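Local coordinates for protein acetyltransferase, GNAT family (Bacillus anthracis str. Sterne, PDB 3FBU) that binds coenzyme A and, as a member of the GNAT family, probably transfers an acetyl group from acetyl-CoA to an acceptor substrate, at residues I10-F15 with K57-I62; K16-V21 with D43-V48; H22-D27 with V89-Y94. One frame throughout, in Å; residues are numbered along the deposited sequence.

How the contacts relate
All three contacts belong to the GNAT domain. Residues 10-15 and 16-21 are consecutive, and 22-27 finishes the helix 18-25 that contacts 2 and 3 share. Contact 2 lies, along the chain, between the two segments of contact 1, and their centres are about 10 Å apart; Arg11 of one pairs with Asp17 of the other. The segments of contact 3 alternate with those of contacts 1 and 2. Contacts 2 and 3, centres about 12 Å apart, meet where Thr44 reaches His22 and Thr25. Contacts 1 and 3, about 14 Å apart, rest on the same mixed sheet. Of the three, only contact 3 touches coenzyme A, so one helix links the cofactor strand to the helix pair.

Contact 1: residues I10-F15 with K57-I62; sequences IRKFEF and KNFPVI
The end of strand 8-10 meets strand 58-63 in an antiparallel fashion and then peels away from it. Ile10 and Val61 form a non-hydrogen-bonded pair with their CA atoms 4.7 Å apart, and one residue on, Arg11 N donates to Pro60 O at 3.3 Å, nearly along the C=O axis. The ladder cannot close in return, because Pro60 has no N-H to offer Arg11 O. Beyond it a water takes over, accepting from Phe13 N and donating to Asn58 O.

Pro60 is the piece most enclosed by the departing chain. Its CD sits over the centre of the Phe13 ring, 3.5 Å from the centroid and only 9° off the normal, a textbook CH-pi contact. Arg11 starts with CG in the crowded position between N and the carbonyl carbon (chi1 64°), then runs extended to NE and turns at chi4, which brings the guanidinium alongside Pro60 and Ile62: NH2 lies 3.6 Å from Ile62 CD1, while NH1 passes Pro60 CG and bonds Lys12 O at 2.9 Å, with that oxygen in the guanidinium plane. NH1 also forms a salt bridge with Asp17, so Lys12 O and Asp17 hold the guanidinium in its orientation. On the neighbouring residue, Phe59 CB packs against Ile10 CG2 at 3.6 Å, and the ring presents its edge to Arg11 O and to Lys12 CG, whose chain runs alongside before its amine bonds Gly53 O.

This is the part of the GNAT sheet, near one edge, where the chain leaves strand 8-10 for the helices. Strand 68-79 flanks 58-63 on its other side, bonded to the backbones of Phe59 and Val61. Helix 99-114 covers the face bearing Ile10 and Val61, whereas Phe13 lies beneath helix 41-50, against Val48.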
loop_
_atom_site.group_PDB
_atom_site.type_symbol
_atom_site.label_atom_id
_atom_site.label_comp_id
_atom_site.label_asym_id
_atom_site.label_seq_id
_atom_site.Cartn_x
_atom_site.Cartn_y
_atom_site.Cartn_z
ATOM N N ILE A 10 16.890 -8.920 16.676
ATOM C CA ILE A 10 16.949 -7.515 17.057
ATOM C C ILE A 10 18.100 -7.394 18.026
ATOM O O ILE A 10 18.228 -8.182 18.957
ATOM C CB ILE A 10 15.656 -7.054 17.746
ATOM C CG1 ILE A 10 14.455 -7.381 16.849
ATOM C CG2 ILE A 10 15.716 -5.562 18.034
ATOM C CD1 ILE A 10 13.132 -7.133 17.481
ATOM N N ARG A 11 18.943 -6.395 17.821
ATOM C CA ARG A 11 20.074 -6.177 18.701
ATOM C C ARG A 11 20.272 -4.665 18.853
ATOM O O ARG A 11 19.514 -3.877 18.272
ATOM C CB ARG A 11 21.327 -6.876 18.128
ATOM C CG ARG A 11 21.818 -6.326 16.765
ATOM C CD ARG A 11 23.243 -6.745 16.444
ATOM N NE ARG A 11 23.617 -6.521 15.043
ATOM C CZ ARG A 11 23.892 -5.323 14.498
ATOM N NH1 ARG A 11 23.829 -4.221 15.207
ATOM N NH2 ARG A 11 24.211 -5.229 13.210
ATOM N N LYS A 12 21.255 -4.250 19.651
ATOM C CA LYS A 12 21.610 -2.831 19.722
ATOM C C LYS A 12 22.510 -2.450 18.533
ATOM O O LYS A 12 23.160 -3.313 17.926
ATOM C CB LYS A 12 22.240 -2.480 21.073
ATOM C CG LYS A 12 21.203 -2.320 22.175
ATOM C CD LYS A 12 21.770 -2.463 23.573
ATOM C CE LYS A 12 22.695 -1.347 23.960
ATOM N NZ LYS A 12 22.939 -1.394 25.460
ATOM N N PHE A 13 22.503 -1.165 18.196
ATOM C CA PHE A 13 23.253 -0.631 17.063
ATOM C C PHE A 13 24.763 -0.743 17.315
ATOM O O PHE A 13 25.196 -0.624 18.449
ATOM C CB PHE A 13 22.936 0.858 16.886
ATOM C CG PHE A 13 21.730 1.141 16.026
ATOM C CD1 PHE A 13 21.705 0.758 14.699
ATOM C CD2 PHE A 13 20.642 1.862 16.533
ATOM C CE1 PHE A 13 20.596 1.053 13.882
ATOM C CE2 PHE A 13 19.536 2.135 15.741
ATOM C CZ PHE A 13 19.508 1.738 14.410
ATOM N N GLU A 14 25.517 -1.016 16.258
ATOM C CA GLU A 14 26.947 -0.723 16.184
ATOM C C GLU A 14 27.093 0.443 15.213
ATOM O O GLU A 14 26.279 0.590 14.304
ATOM C CB GLU A 14 27.711 -1.923 15.637
ATOM C CG GLU A 14 27.452 -3.212 16.372
ATOM C CD GLU A 14 28.009 -3.215 17.777
ATOM O OE1 GLU A 14 29.091 -2.619 18.018
ATOM O OE2 GLU A 14 27.367 -3.837 18.656
ATOM N N PHE A 15 28.134 1.245 15.374
ATOM C CA PHE A 15 28.298 2.413 14.538
ATOM C C PHE A 15 28.308 2.082 13.048
ATOM O O PHE A 15 27.759 2.802 12.275
ATOM C CB PHE A 15 29.484 3.301 14.940
ATOM C CG PHE A 15 29.444 4.626 14.322
ATOM C CD1 PHE A 15 28.505 5.557 14.701
ATOM C CD2 PHE A 15 30.308 4.959 13.318
ATOM C CE1 PHE A 15 28.456 6.762 14.095
ATOM C CE2 PHE A 15 30.262 6.162 12.739
ATOM C CZ PHE A 15 29.326 7.075 13.117
ATOM N N LYS A 57 17.149 3.678 22.400
ATOM C CA LYS A 57 15.690 3.654 22.200
ATOM C C LYS A 57 15.246 3.126 20.826
ATOM O O LYS A 57 14.051 3.118 20.507
ATOM C CB LYS A 57 15.139 5.041 22.406
ATOM C CG LYS A 57 15.410 5.573 23.815
ATOM C CD LYS A 57 14.879 6.962 23.982
ATOM C CE LYS A 57 15.061 7.451 25.409
ATOM N NZ LYS A 57 16.321 6.942 26.073
ATOM N N ASN A 58 16.221 2.745 20.007
ATOM C CA ASN A 58 16.009 2.277 18.658
ATOM C C ASN A 58 16.961 1.098 18.460
ATOM O O ASN A 58 18.111 1.136 18.945
ATOM C CB ASN A 58 16.254 3.404 17.628
ATOM C CG ASN A 58 15.275 4.558 17.770
ATOM O OD1 ASN A 58 14.253 4.586 17.095
ATOM N ND2 ASN A 58 15.577 5.521 18.673
ATOM N N PHE A 59 16.479 0.056 17.773
ATOM C CA PHE A 59 17.191 -1.217 17.700
ATOM C C PHE A 59 17.093 -1.815 16.310
ATOM O O PHE A 59 16.002 -2.052 15.824
ATOM C CB PHE A 59 16.624 -2.195 18.739
ATOM C CG PHE A 59 16.561 -1.620 20.135
ATOM C CD1 PHE A 59 17.634 -1.765 21.006
ATOM C CD2 PHE A 59 15.449 -0.917 20.561
ATOM C CE1 PHE A 59 17.585 -1.240 22.276
ATOM C CE2 PHE A 59 15.395 -0.372 21.831
ATOM C CZ PHE A 59 16.460 -0.537 22.692
ATOM N N PRO A 60 18.249 -2.061 15.653
ATOM C CA PRO A 60 18.216 -2.600 14.306
ATOM C C PRO A 60 17.654 -4.007 14.255
ATOM O O PRO A 60 17.827 -4.772 15.206
ATOM C CB PRO A 60 19.706 -2.591 13.882
ATOM C CG PRO A 60 20.449 -2.600 15.159
ATOM C CD PRO A 60 19.632 -1.815 16.103
ATOM N N VAL A 61 17.031 -4.314 13.123
ATOM C CA VAL A 61 16.419 -5.580 12.830
ATOM C C VAL A 61 17.294 -6.190 11.715
ATOM O O VAL A 61 17.466 -5.605 10.640
ATOM C CB VAL A 61 14.954 -5.403 12.365
ATOM C CG1 VAL A 61 14.348 -6.751 11.978
ATOM C CG2 VAL A 61 14.093 -4.729 13.463
ATOM N N ILE A 62 17.847 -7.360 12.008
ATOM C CA ILE A 62 18.826 -8.009 11.145
ATOM C C ILE A 62 18.243 -9.331 10.649
ATOM O O ILE A 62 17.804 -10.143 11.449
ATOM C CB ILE A 62 20.129 -8.313 11.910
ATOM C CG1 ILE A 62 20.687 -7.068 12.588
ATOM C CG2 ILE A 62 21.175 -8.899 10.977
ATOM C CD1 ILE A 62 21.125 -6.016 11.625
HETATM O O HOH W 1 20.523 0.420 19.781
#

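Contact 2: residues K16-V21 with D43-V48; sequences KDWEAV and DTRNFV
Two helices pack here by van der Waals contact, mostly between side chains, closest in backbone at Trp18 and Arg45, whose CA atoms are 5.7 Å apart. The tight part centres on Trp18 and Thr44. Thr44 holds CG2 anti to its backbone N, which pushes the methyl into the opposite helix, 3.4 Å from Trp18 O and 3.6 Å from Val21 CG1; the same methyl lies at the edge of the indole. Its hydroxyl hydrogen-bonds His22 ND1 and Thr25 OG1, further along helix 18-25, so one threonine makes both an apolar and a polar contact with that helix. Val48 CG2 presses on Trp18 CB at 3.7 Å. Trp18 has CG in the crowded position between N and the carbonyl carbon (chi1 81°), which stands the indole up alongside Arg45, and there it is sandwiched between methylenes: Arg45 CG lies over one face, 3.6 Å from the centroid of the five-membered ring, and Glu19 CG covers the opposite face toward its rim.

The guanidinium end forms the looser, outer side. Arg45 bends at chi3 (-66°), bringing NH1 to 3.5 Å from Trp18 CH2. Its CZ is 4.9 Å from the centroid of the six-membered ring, a cation-pi contact, yet the guanidinium is turned 75° to the indole rather than laid flat on it. The arginine's charge has a further, weak partner in Glu41. Deeper in, Val21 CG1 touches Phe47 CE2 only loosely.

Helices 18-25 and 41-50 are the pair that the GNAT fold places between its first strands, here 8-10 and 58-63. Phe15 meets the Trp18 ring from the preceding loop, and Phe13 fills in beneath Val21 and Val48. Under the pair runs the sheet: Val21 rests on Leu69 of strand 68-79, and Phe47 reaches Asn58 of strand 58-63 and the ring of His72.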
loop_
_atom_site.group_PDB
_atom_site.type_symbol
_atom_site.label_atom_id
_atom_site.label_comp_id
_atom_site.label_asym_id
_atom_site.label_seq_id
_atom_site.Cartn_x
_atom_site.Cartn_y
_atom_site.Cartn_z
ATOM N N LYS A 16 28.914 0.972 12.660
ATOM C CA LYS A 16 28.950 0.670 11.248
ATOM C C LYS A 16 27.584 0.344 10.647
ATOM O O LYS A 16 27.463 0.268 9.476
ATOM C CB LYS A 16 29.953 -0.403 10.896
ATOM C CG LYS A 16 29.777 -1.675 11.453
ATOM C CD LYS A 16 30.936 -2.518 10.935
ATOM C CE LYS A 16 31.252 -3.617 11.877
ATOM N NZ LYS A 16 31.799 -4.822 11.293
ATOM N N ASP A 17 26.556 0.192 11.475
ATOM C CA ASP A 17 25.213 0.069 10.933
ATOM C C ASP A 17 24.699 1.317 10.217
ATOM O O ASP A 17 23.750 1.228 9.524
ATOM C CB ASP A 17 24.220 -0.270 12.041
ATOM C CG ASP A 17 24.468 -1.609 12.689
ATOM O OD1 ASP A 17 24.855 -2.540 12.021
ATOM O OD2 ASP A 17 24.264 -1.701 13.866
ATOM N N TRP A 18 25.298 2.488 10.424
ATOM C CA TRP A 18 24.705 3.742 9.947
ATOM C C TRP A 18 24.433 3.781 8.438
ATOM O O TRP A 18 23.412 4.303 8.003
ATOM C CB TRP A 18 25.497 4.966 10.430
ATOM C CG TRP A 18 26.709 5.325 9.662
ATOM C CD1 TRP A 18 28.001 5.014 9.983
ATOM C CD2 TRP A 18 26.769 6.148 8.501
ATOM N NE1 TRP A 18 28.856 5.550 9.069
ATOM C CE2 TRP A 18 28.128 6.252 8.140
ATOM C CE3 TRP A 18 25.799 6.775 7.697
ATOM C CZ2 TRP A 18 28.545 6.959 7.014
ATOM C CZ3 TRP A 18 26.215 7.474 6.581
ATOM C CH2 TRP A 18 27.578 7.566 6.252
ATOM N N GLU A 19 25.328 3.210 7.639
ATOM C CA GLU A 19 25.146 3.243 6.179
ATOM C C GLU A 19 23.895 2.493 5.721
ATOM O O GLU A 19 23.165 2.990 4.868
ATOM C CB GLU A 19 26.406 2.760 5.436
ATOM C CG GLU A 19 27.489 3.858 5.348
ATOM C CD GLU A 19 28.661 3.521 4.432
ATOM O OE1 GLU A 19 28.626 2.468 3.757
ATOM O OE2 GLU A 19 29.633 4.319 4.403
ATOM N N ALA A 20 23.644 1.332 6.306
ATOM C CA ALA A 20 22.441 0.533 6.005
ATOM C C ALA A 20 21.177 1.254 6.496
ATOM O O ALA A 20 20.116 1.204 5.857
ATOM C CB ALA A 20 22.563 -0.849 6.658
ATOM N N VAL A 21 21.279 1.926 7.630
ATOM C CA VAL A 21 20.142 2.723 8.108
ATOM C C VAL A 21 19.878 3.896 7.166
ATOM O O VAL A 21 18.721 4.174 6.810
ATOM C CB VAL A 21 20.373 3.201 9.545
ATOM C CG1 VAL A 21 19.290 4.253 9.995
ATOM C CG2 VAL A 21 20.377 1.999 10.468
ATOM N N ASP A 43 22.876 13.306 10.126
ATOM C CA ASP A 43 21.689 12.991 10.944
ATOM C C ASP A 43 21.659 11.512 11.268
ATOM O O ASP A 43 21.457 11.122 12.419
ATOM C CB ASP A 43 20.391 13.336 10.212
ATOM C CG ASP A 43 20.128 14.837 10.117
ATOM O OD1 ASP A 43 20.636 15.587 10.981
ATOM O OD2 ASP A 43 19.359 15.241 9.197
ATOM N N THR A 44 21.853 10.673 10.249
ATOM C CA THR A 44 21.870 9.228 10.485
ATOM C C THR A 44 23.002 8.803 11.416
ATOM O O THR A 44 22.777 8.010 12.328
ATOM C CB THR A 44 21.893 8.429 9.202
ATOM O OG1 THR A 44 20.801 8.855 8.360
ATOM C CG2 THR A 44 21.761 6.891 9.519
ATOM N N ARG A 45 24.220 9.287 11.194
ATOM C CA ARG A 45 25.335 8.987 12.105
ATOM C C ARG A 45 25.034 9.394 13.559
ATOM O O ARG A 45 25.316 8.647 14.524
ATOM C CB ARG A 45 26.626 9.647 11.592
ATOM C CG ARG A 45 27.239 8.975 10.340
ATOM C CD ARG A 45 28.617 9.586 9.994
ATOM N NE ARG A 45 28.487 10.978 9.572
ATOM C CZ ARG A 45 28.575 11.438 8.314
ATOM N NH1 ARG A 45 28.828 10.632 7.269
ATOM N NH2 ARG A 45 28.434 12.748 8.095
ATOM N N ASN A 46 24.455 10.583 13.713
ATOM C CA ASN A 46 24.072 11.074 15.037
ATOM C C ASN A 46 23.030 10.143 15.682
ATOM O O ASN A 46 23.129 9.794 16.851
ATOM C CB ASN A 46 23.472 12.489 14.930
ATOM C CG ASN A 46 24.508 13.581 14.637
ATOM O OD1 ASN A 46 25.715 13.412 14.839
ATOM N ND2 ASN A 46 24.011 14.738 14.179
ATOM N N PHE A 47 22.036 9.761 14.902
ATOM C CA PHE A 47 20.963 8.863 15.360
ATOM C C PHE A 47 21.537 7.531 15.851
ATOM O O PHE A 47 21.240 7.082 16.962
ATOM C CB PHE A 47 19.968 8.660 14.224
ATOM C CG PHE A 47 18.951 7.589 14.480
ATOM C CD1 PHE A 47 17.929 7.783 15.383
ATOM C CD2 PHE A 47 19.003 6.390 13.791
ATOM C CE1 PHE A 47 16.966 6.772 15.600
ATOM C CE2 PHE A 47 18.070 5.402 14.018
ATOM C CZ PHE A 47 17.045 5.602 14.924
ATOM N N VAL A 48 22.386 6.906 15.040
ATOM C CA VAL A 48 22.974 5.612 15.420
ATOM C C VAL A 48 23.823 5.740 16.664
ATOM O O VAL A 48 23.708 4.943 17.602
ATOM C CB VAL A 48 23.789 4.977 14.244
ATOM C CG1 VAL A 48 24.494 3.703 14.715
ATOM C CG2 VAL A 48 22.834 4.713 13.041
#

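Contact 3: residues H22-D27 with V89-Y94; sequences HEYTSD and VFNPKY. With COA (coenzyme A), chain C.
Tyr24 carries its CG in the crowded position between N and the carbonyl carbon (chi1 60°), which lays the ring along the end of strand 83-90, while Glu23, with CG anti to its N (chi1 -177°) and an extended chain, reaches out over the turn that follows. Asn91 answers with CG anti to its own N (chi1 -174°), bringing its amide up to Glu23.

The tyrosine carries the buried half. One face of its ring lies over the peptide joining Phe90 to Asn91, offset toward the rim. Val89 CG1 packs against Tyr24 CD1 at 3.6 Å, and across the ring Asn91 CB comes to 3.8 Å from Tyr24 CD2. Tyr24 CB approaches Pro92 CD, and the buried hydroxyl finds its partner in His72 of strand 68-79.

The polar half is looser. Asn91 ND2 comes 3.1 Å from Glu23 OE1, but at an angle too poor for a hydrogen bond; the amide and carboxylate planes are nearly perpendicular. The charges of Lys93 and Glu23 come near without a salt bridge, though the placing of the Glu23 carboxylate is uncertain. The other end of the Asn91 amide is better used: OD1 accepts from Lys93 N at 2.9 Å, on a lone pair in the carbonyl plane, making an Asx turn at the short 3-10 segment 92-93. Asp27 OD2 meets Pro92 CG tip to tip, while its OD1 accepts from Asp29 N.

On the cofactor side of the strand, Phe90 N donates to COA O9P at 2.8 Å, and the phenyl ring turns toward the CDP methyl. Such a strand-like bond between a backbone N-H and the pantetheine arm is a hallmark of the GNAT fold, where the strand leads on to the pyrophosphate-binding loop, whose Asn96 N and Gly98 N also hydrogen-bond the cofactor, consistent with that role.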
loop_
_atom_site.group_PDB
_atom_site.type_symbol
_atom_site.label_atom_id
_atom_site.label_comp_id
_atom_site.label_asym_id
_atom_site.label_seq_id
_atom_site.Cartn_x
_atom_site.Cartn_y
_atom_site.Cartn_z
ATOM N N HIS A 22 20.950 4.550 6.727
ATOM C CA HIS A 22 20.823 5.708 5.854
ATOM C C HIS A 22 20.084 5.403 4.536
ATOM O O HIS A 22 19.395 6.255 3.956
ATOM C CB HIS A 22 22.184 6.353 5.618
ATOM C CG HIS A 22 22.084 7.704 5.002
ATOM N ND1 HIS A 22 21.590 8.787 5.692
ATOM C CD2 HIS A 22 22.367 8.143 3.751
ATOM C CE1 HIS A 22 21.587 9.841 4.895
ATOM N NE2 HIS A 22 22.057 9.480 3.712
ATOM N N GLU A 23 20.177 4.169 4.079
ATOM C CA GLU A 23 19.508 3.759 2.856
ATOM C C GLU A 23 18.001 4.082 2.908
ATOM O O GLU A 23 17.386 4.414 1.890
ATOM C CB GLU A 23 19.764 2.260 2.626
ATOM C CG GLU A 23 19.183 1.705 1.344
ATOM C CD GLU A 23 19.521 0.221 1.161
ATOM O OE1 GLU A 23 20.174 -0.353 2.067
ATOM O OE2 GLU A 23 19.143 -0.351 0.118
ATOM N N TYR A 24 17.400 3.990 4.097
ATOM C CA TYR A 24 15.974 4.312 4.256
ATOM C C TYR A 24 15.687 5.634 4.980
ATOM O O TYR A 24 14.690 6.268 4.694
ATOM C CB TYR A 24 15.195 3.142 4.881
ATOM C CG TYR A 24 15.621 2.664 6.257
ATOM C CD1 TYR A 24 15.081 3.230 7.417
ATOM C CD2 TYR A 24 16.493 1.574 6.401
ATOM C CE1 TYR A 24 15.473 2.784 8.701
ATOM C CE2 TYR A 24 16.869 1.103 7.669
ATOM C CZ TYR A 24 16.357 1.696 8.814
ATOM O OH TYR A 24 16.740 1.211 10.057
ATOM N N THR A 25 16.545 6.065 5.896
ATOM C CA THR A 25 16.308 7.339 6.564
ATOM C C THR A 25 16.517 8.562 5.645
ATOM O O THR A 25 16.040 9.653 5.946
ATOM C CB THR A 25 17.101 7.495 7.870
ATOM O OG1 THR A 25 18.500 7.372 7.609
ATOM C CG2 THR A 25 16.635 6.476 8.918
ATOM N N SER A 26 17.215 8.363 4.525
ATOM C CA SER A 26 17.349 9.388 3.484
ATOM C C SER A 26 16.204 9.373 2.472
ATOM O O SER A 26 16.167 10.199 1.540
ATOM C CB SER A 26 18.690 9.186 2.762
ATOM O OG SER A 26 18.744 7.945 2.084
ATOM N N ASP A 27 15.295 8.415 2.602
ATOM C CA ASP A 27 14.239 8.192 1.611
ATOM C C ASP A 27 12.999 8.970 2.046
ATOM O O ASP A 27 12.478 8.781 3.156
ATOM C CB ASP A 27 13.966 6.690 1.508
ATOM C CG ASP A 27 12.949 6.323 0.422
ATOM O OD1 ASP A 27 11.987 7.096 0.179
ATOM O OD2 ASP A 27 13.094 5.223 -0.157
ATOM N N VAL A 89 10.641 1.514 11.553
ATOM C CA VAL A 89 10.988 2.150 10.286
ATOM C C VAL A 89 11.845 1.137 9.512
ATOM O O VAL A 89 12.866 0.665 10.032
ATOM C CB VAL A 89 11.803 3.450 10.477
ATOM C CG1 VAL A 89 12.054 4.138 9.111
ATOM C CG2 VAL A 89 11.111 4.429 11.543
ATOM N N PHE A 90 11.402 0.809 8.298
ATOM C CA PHE A 90 11.998 -0.276 7.523
ATOM C C PHE A 90 12.380 0.210 6.134
ATOM O O PHE A 90 11.916 1.254 5.663
ATOM C CB PHE A 90 11.049 -1.489 7.442
ATOM C CG PHE A 90 11.132 -2.384 8.639
ATOM C CD1 PHE A 90 10.661 -1.958 9.866
ATOM C CD2 PHE A 90 11.679 -3.631 8.549
ATOM C CE1 PHE A 90 10.766 -2.748 10.958
ATOM C CE2 PHE A 90 11.766 -4.431 9.640
ATOM C CZ PHE A 90 11.306 -3.995 10.853
ATOM N N ASN A 91 13.291 -0.536 5.536
ATOM C CA ASN A 91 13.786 -0.321 4.196
ATOM C C ASN A 91 12.747 -0.838 3.212
ATOM O O ASN A 91 12.376 -2.022 3.282
ATOM C CB ASN A 91 15.115 -1.080 4.029
ATOM C CG ASN A 91 15.797 -0.817 2.696
ATOM O OD1 ASN A 91 15.153 -0.704 1.652
ATOM N ND2 ASN A 91 17.128 -0.732 2.729
ATOM N N PRO A 92 12.290 0.026 2.303
ATOM C CA PRO A 92 11.257 -0.340 1.315
ATOM C C PRO A 92 11.609 -1.559 0.461
ATOM O O PRO A 92 10.705 -2.228 -0.025
ATOM C CB PRO A 92 11.135 0.883 0.417
ATOM C CG PRO A 92 11.897 1.971 1.030
ATOM C CD PRO A 92 12.726 1.431 2.175
ATOM N N LYS A 93 12.897 -1.853 0.282
ATOM C CA LYS A 93 13.267 -3.098 -0.419
ATOM C C LYS A 93 12.685 -4.318 0.251
ATOM O O LYS A 93 12.542 -5.370 -0.389
ATOM C CB LYS A 93 14.768 -3.287 -0.497
ATOM C CG LYS A 93 15.447 -2.284 -1.349
ATOM C CD LYS A 93 16.942 -2.426 -1.203
ATOM C CE LYS A 93 17.674 -1.319 -1.932
ATOM N NZ LYS A 93 17.323 -1.271 -3.381
ATOM N N TYR A 94 12.378 -4.211 1.541
ATOM C CA TYR A 94 11.949 -5.378 2.308
ATOM C C TYR A 94 10.515 -5.300 2.840
ATOM O O TYR A 94 10.117 -6.108 3.663
ATOM C CB TYR A 94 12.953 -5.626 3.443
ATOM C CG TYR A 94 14.350 -5.810 2.898
ATOM C CD1 TYR A 94 14.778 -7.056 2.444
ATOM C CD2 TYR A 94 15.220 -4.732 2.783
ATOM C CE1 TYR A 94 16.047 -7.228 1.919
ATOM C CE2 TYR A 94 16.499 -4.899 2.239
ATOM C CZ TYR A 94 16.896 -6.148 1.816
ATOM O OH TYR A 94 18.153 -6.331 1.290
HETATM N N1A COA C . -2.733 -0.345 1.922
HETATM C C2A COA C . -3.267 -1.310 2.737
HETATM N N3A COA C . -2.450 -2.222 3.351
HETATM C C4A COA C . -1.108 -2.149 3.146
HETATM C C5A COA C . -0.548 -1.181 2.329
HETATM C C6A COA C . -1.379 -0.246 1.716
HETATM N N6A COA C . -0.880 0.723 0.945
HETATM N N7A COA C . 0.779 -1.365 2.323
HETATM C C8A COA C . 1.081 -2.426 3.098
HETATM N N9A COA C . -0.089 -2.926 3.611
HETATM C C1B COA C . -0.278 -3.977 4.619
HETATM C C2B COA C . 0.339 -5.319 4.218
HETATM O O2B COA C . -0.516 -6.068 3.363
HETATM C C3B COA C . 0.518 -5.933 5.590
HETATM O O3B COA C . -0.698 -6.507 6.043
HETATM P P3B COA C . -1.100 -8.059 5.814
HETATM O O7A COA C . -2.261 -8.435 6.677
HETATM O O8A COA C . -1.405 -8.231 4.349
HETATM O O9A COA C . 0.114 -8.873 6.209
HETATM C C4B COA C . 0.879 -4.733 6.479
HETATM O O4B COA C . 0.347 -3.605 5.840
HETATM C C5B COA C . 2.382 -4.539 6.638
HETATM O O5B COA C . 2.860 -5.609 7.431
HETATM P P1A COA C . 4.410 -6.006 7.417
HETATM O O1A COA C . 4.724 -6.741 6.126
HETATM O O2A COA C . 4.727 -6.785 8.633
HETATM O O3A COA C . 5.111 -4.563 7.498
HETATM P P2A COA C . 6.432 -4.091 6.699
HETATM O O4A COA C . 7.550 -5.064 6.979
HETATM O O5A COA C . 6.071 -3.892 5.223
HETATM O O6A COA C . 6.697 -2.660 7.405
HETATM C CBP COA C . 6.244 -0.394 8.007
HETATM C CCP COA C . 5.644 -1.780 7.767
HETATM C CDP COA C . 7.373 -0.605 9.032
HETATM C CEP COA C . 5.077 0.439 8.537
HETATM C CAP COA C . 6.790 0.182 6.673
HETATM O OAP COA C . 5.741 0.443 5.753
HETATM C C9P COA C . 7.521 1.479 6.850
HETATM O O9P COA C . 8.814 1.479 7.316
HETATM N N8P COA C . 6.886 2.637 6.645
HETATM C C7P COA C . 7.609 3.908 6.637
HETATM C C6P COA C . 7.988 4.391 8.027
HETATM C C5P COA C . 6.755 4.628 8.897
HETATM O O5P COA C . 5.794 5.341 8.528
HETATM N N4P COA C . 6.795 4.059 10.085
HETATM C C3P COA C . 5.637 4.082 10.987
HETATM C C2P COA C . 5.489 5.360 11.783
HETATM S S1P COA C . 4.151 5.204 13.004
#